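Local coordinates for protein putidaredoxin reductase (Pseudomonas putida, PDB 1Q1R) that probably passes electrons from NADH through its bound FAD to putidaredoxin, serving as the reductase of the cytochrome P450cam monooxygenase system, at residues E218-T221 against D222-K225; E382-Q385 against S386-I389. All coordinates share one frame; numbering follows the deposited sequence.

Overall arrangement
Contact 1 (218-225) and contact 2 (382-389) are both local, each one unbroken run of chain, and lie about 51 Å apart between centres, on opposite sides of the centre of the chain. Contact 1 is a surface hairpin turn in the pyridine nucleotide-disulphide oxidoreductase part, with none of its residues buried; contact 2 is a partly buried piece of helix 380-391 in the reductase C-terminal part. They share no strand or helix. At the exposed turn, a serine hydroxyl and a glutamine amide take up backbone groups. In the helix, Phe383 and Ile389 pack on the sheet, Lys387 adds a cation-pi contact, Glu382 forms salt bridges, and a serine turns its hydroxyl back onto the backbone.

Contact 1. Residues E218-T221 against D222-K225; sequences EMST and DQQK
Ser220 and Lys225 face each other where the chain reverses: Ser220 N donates to Lys225 O at 2.8 Å, and between them Thr221, Asp222 and Gln223 take right-handed helical angles before Gln224 turns left-handed (54°/44°). The bond from Gln224 N back to Ser220 O is weak. Ser220 adds a side-chain clasp. With chi1 at 57°, its OG sits between its own backbone N and carbonyl carbon and accepts from Lys225 N at 3.1 Å, while Gln223 CB lies against the same oxygen. Losing this hydroxyl, as with an alanine, is likely to leave the N-H of Lys225 without its acceptor and the turn less firmly closed. On the outer bend Gln224, its chain folded at chi2, brings NE2 to Thr221 O at 2.8 Å; the oxygen lies in the amide plane, although the donor is tilted from the carbonyl plane. The side chains of Asp222 and Gln223 bond to each other, Gln223 NE2 meeting Asp222 OD2 at 2.8 Å on its syn side, tilted from the carboxylate plane. Met219 CE lies 3.3 Å from Gln224 O, and its side chain touches helix 123-126. This is a beta hairpin whose turn places four residues between the bonded Ser220 and Lys225, joining antiparallel strands 214-219 and 226-231.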
# COMPACT_ATOMS: atom_id res chain seq x y z
N GLU A 218 -14.32 18.15 -19.35
CA GLU A 218 -14.78 18.47 -20.69
C GLU A 218 -14.29 17.26 -21.48
O GLU A 218 -13.23 16.71 -21.17
CB GLU A 218 -14.12 19.75 -21.21
CG GLU A 218 -14.44 20.97 -20.38
CD GLU A 218 -13.87 22.25 -20.95
OE1 GLU A 218 -12.79 22.21 -21.58
OE2 GLU A 218 -14.50 23.31 -20.76
N MET A 219 -15.07 16.83 -22.46
CA MET A 219 -14.70 15.67 -23.26
C MET A 219 -14.94 15.83 -24.75
O MET A 219 -15.78 16.63 -25.15
CB MET A 219 -15.46 14.45 -22.78
CG MET A 219 -15.10 14.02 -21.39
SD MET A 219 -15.93 12.50 -21.05
CE MET A 219 -14.94 11.35 -22.03
N SER A 220 -14.20 15.07 -25.55
CA SER A 220 -14.35 15.12 -27.00
C SER A 220 -15.49 14.19 -27.39
O SER A 220 -15.61 13.08 -26.88
CB SER A 220 -13.05 14.67 -27.69
OG SER A 220 -12.68 13.36 -27.27
N THR A 221 -16.34 14.66 -28.30
CA THR A 221 -17.50 13.89 -28.73
C THR A 221 -17.16 12.65 -29.57
O THR A 221 -17.74 11.58 -29.37
CB THR A 221 -18.47 14.78 -29.54
OG1 THR A 221 -19.66 14.05 -29.86
CG2 THR A 221 -17.81 15.25 -30.84
N ASP A 222 -16.21 12.79 -30.49
CA ASP A 222 -15.83 11.68 -31.36
C ASP A 222 -15.01 10.60 -30.67
O ASP A 222 -15.35 9.42 -30.73
CB ASP A 222 -15.07 12.22 -32.57
CG ASP A 222 -13.77 12.91 -32.19
OD1 ASP A 222 -13.72 13.53 -31.11
OD2 ASP A 222 -12.80 12.85 -32.98
N GLN A 223 -13.94 11.00 -30.00
CA GLN A 223 -13.05 10.06 -29.32
C GLN A 223 -13.47 9.68 -27.90
O GLN A 223 -12.92 8.74 -27.33
CB GLN A 223 -11.64 10.64 -29.29
CG GLN A 223 -11.08 10.91 -30.67
CD GLN A 223 -10.12 12.07 -30.69
OE1 GLN A 223 -9.15 12.10 -29.92
NE2 GLN A 223 -10.37 13.04 -31.57
N GLN A 224 -14.44 10.39 -27.34
CA GLN A 224 -14.90 10.10 -25.99
C GLN A 224 -13.70 10.13 -25.03
O GLN A 224 -13.56 9.25 -24.18
CB GLN A 224 -15.58 8.73 -25.93
CG GLN A 224 -16.89 8.65 -26.69
CD GLN A 224 -17.96 9.54 -26.09
OE1 GLN A 224 -18.43 9.31 -24.97
NE2 GLN A 224 -18.36 10.56 -26.84
N LYS A 225 -12.84 11.12 -25.19
CA LYS A 225 -11.67 11.26 -24.34
C LYS A 225 -11.76 12.57 -23.55
O LYS A 225 -12.42 13.51 -23.98
CB LYS A 225 -10.39 11.26 -25.18
CG LYS A 225 -10.10 9.91 -25.82
CD LYS A 225 -8.92 9.95 -26.80
CE LYS A 225 -7.62 10.38 -26.13
NZ LYS A 225 -6.45 10.22 -27.06

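Contact 2. Residues E382-Q385 against S386-I389; sequences EFNQ and SKQI
Phe383 and Lys387 lie one helical turn apart, and their side chains leave the helix together. The phenylalanine has CG anti to its backbone N (chi1 174°), which sends the ring outward, where the lysine, reaching back toward the start of the helix, lays its methylene end against it: Phe383 CE2 is 3.3 Å from Lys387 CE, and CZ lies close by as well. The lysine chain, extended beyond CG, crosses the ring obliquely and touches it through CE; its ammonium group makes a cation-pi contact with Trp328, whose ring also meets that of Phe383 with the planes about 65° apart.

Ser386 uses its side chain differently. Its OG stands beside its own backbone N (chi1 -66°), from where it donates to Glu382 O at 2.6 Å. Ser386 N donates to the same oxygen at 2.8 Å, from above the carbonyl plane, and the two donors arrive from opposite faces of that plane. One carbonyl thus holds two bonds, and the buried hydroxyl is satisfied within its own helix.

The backbone continues with Lys387 N to Phe383 O at 3.0 Å and Ile389 N to Gln385 O at 3.3 Å. Ile389 rests CG1 on Gln385 O, 3.6 Å away, and Gln388 CB lies near that oxygen too. The carboxylate of Glu382 leads away from this turn and forms salt bridges with Arg353 and Arg379 and a hydrogen bond with Ser362, so its charge probably is balanced by the two arginines.

Helix 380-391 lies between two layers: Phe383 and Ser386 pack on strands 336-342 and 370-377 of the antiparallel sheet and Ile389 on the latter, whereas Gln385 meets Leu408, Lys409 and Ile412 of helix 408-421.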
# COMPACT_ATOMS: atom_id res chain seq x y z
N GLU A 382 19.72 5.25 9.67
CA GLU A 382 18.87 5.80 10.72
C GLU A 382 17.48 5.18 10.63
O GLU A 382 16.75 5.11 11.62
CB GLU A 382 18.79 7.33 10.62
CG GLU A 382 20.15 8.02 10.71
CD GLU A 382 20.08 9.48 11.12
OE1 GLU A 382 19.10 10.17 10.76
OE2 GLU A 382 21.02 9.96 11.80
N PHE A 383 17.11 4.71 9.44
CA PHE A 383 15.81 4.06 9.28
C PHE A 383 15.84 2.73 10.04
O PHE A 383 14.96 2.44 10.86
CB PHE A 383 15.49 3.80 7.81
CG PHE A 383 14.24 3.00 7.60
CD1 PHE A 383 13.00 3.54 7.91
CD2 PHE A 383 14.31 1.69 7.13
CE1 PHE A 383 11.84 2.79 7.77
CE2 PHE A 383 13.15 0.93 6.99
CZ PHE A 383 11.91 1.48 7.31
N ASN A 384 16.85 1.92 9.76
CA ASN A 384 16.98 0.63 10.44
C ASN A 384 17.08 0.84 11.95
O ASN A 384 16.46 0.11 12.73
CB ASN A 384 18.21 -0.11 9.92
CG ASN A 384 17.95 -0.81 8.60
OD1 ASN A 384 18.88 -1.17 7.88
ND2 ASN A 384 16.68 -1.02 8.28
N GLN A 385 17.85 1.84 12.37
CA GLN A 385 18.00 2.11 13.79
C GLN A 385 16.67 2.56 14.39
O GLN A 385 16.36 2.23 15.54
CB GLN A 385 19.07 3.18 14.01
CG GLN A 385 20.45 2.76 13.53
CD GLN A 385 21.47 3.87 13.63
OE1 GLN A 385 21.25 4.98 13.14
NE2 GLN A 385 22.61 3.57 14.25
N SER A 386 15.89 3.31 13.62
CA SER A 386 14.60 3.80 14.10
C SER A 386 13.58 2.67 14.29
O SER A 386 12.71 2.77 15.16
CB SER A 386 14.04 4.85 13.14
OG SER A 386 14.85 6.02 13.14
N LYS A 387 13.69 1.62 13.49
CA LYS A 387 12.78 0.48 13.62
C LYS A 387 12.93 -0.09 15.02
O LYS A 387 11.95 -0.43 15.68
CB LYS A 387 13.13 -0.62 12.62
CG LYS A 387 12.70 -0.40 11.19
CD LYS A 387 13.05 -1.64 10.38
CE LYS A 387 12.45 -1.63 9.00
NZ LYS A 387 12.84 -2.86 8.25
N GLN A 388 14.18 -0.21 15.44
CA GLN A 388 14.51 -0.74 16.76
C GLN A 388 13.90 0.12 17.86
O GLN A 388 13.35 -0.39 18.84
CB GLN A 388 16.03 -0.82 16.90
CG GLN A 388 16.52 -1.42 18.20
CD GLN A 388 18.04 -1.42 18.30
OE1 GLN A 388 18.62 -1.95 19.25
NE2 GLN A 388 18.70 -0.83 17.30
N ILE A 389 14.02 1.44 17.71
CA ILE A 389 13.48 2.38 18.70
C ILE A 389 11.97 2.21 18.87
O ILE A 389 11.45 2.22 19.99
CB ILE A 389 13.79 3.85 18.29
CG1 ILE A 389 15.30 4.10 18.38
CG2 ILE A 389 13.04 4.82 19.20
CD1 ILE A 389 15.75 5.39 17.71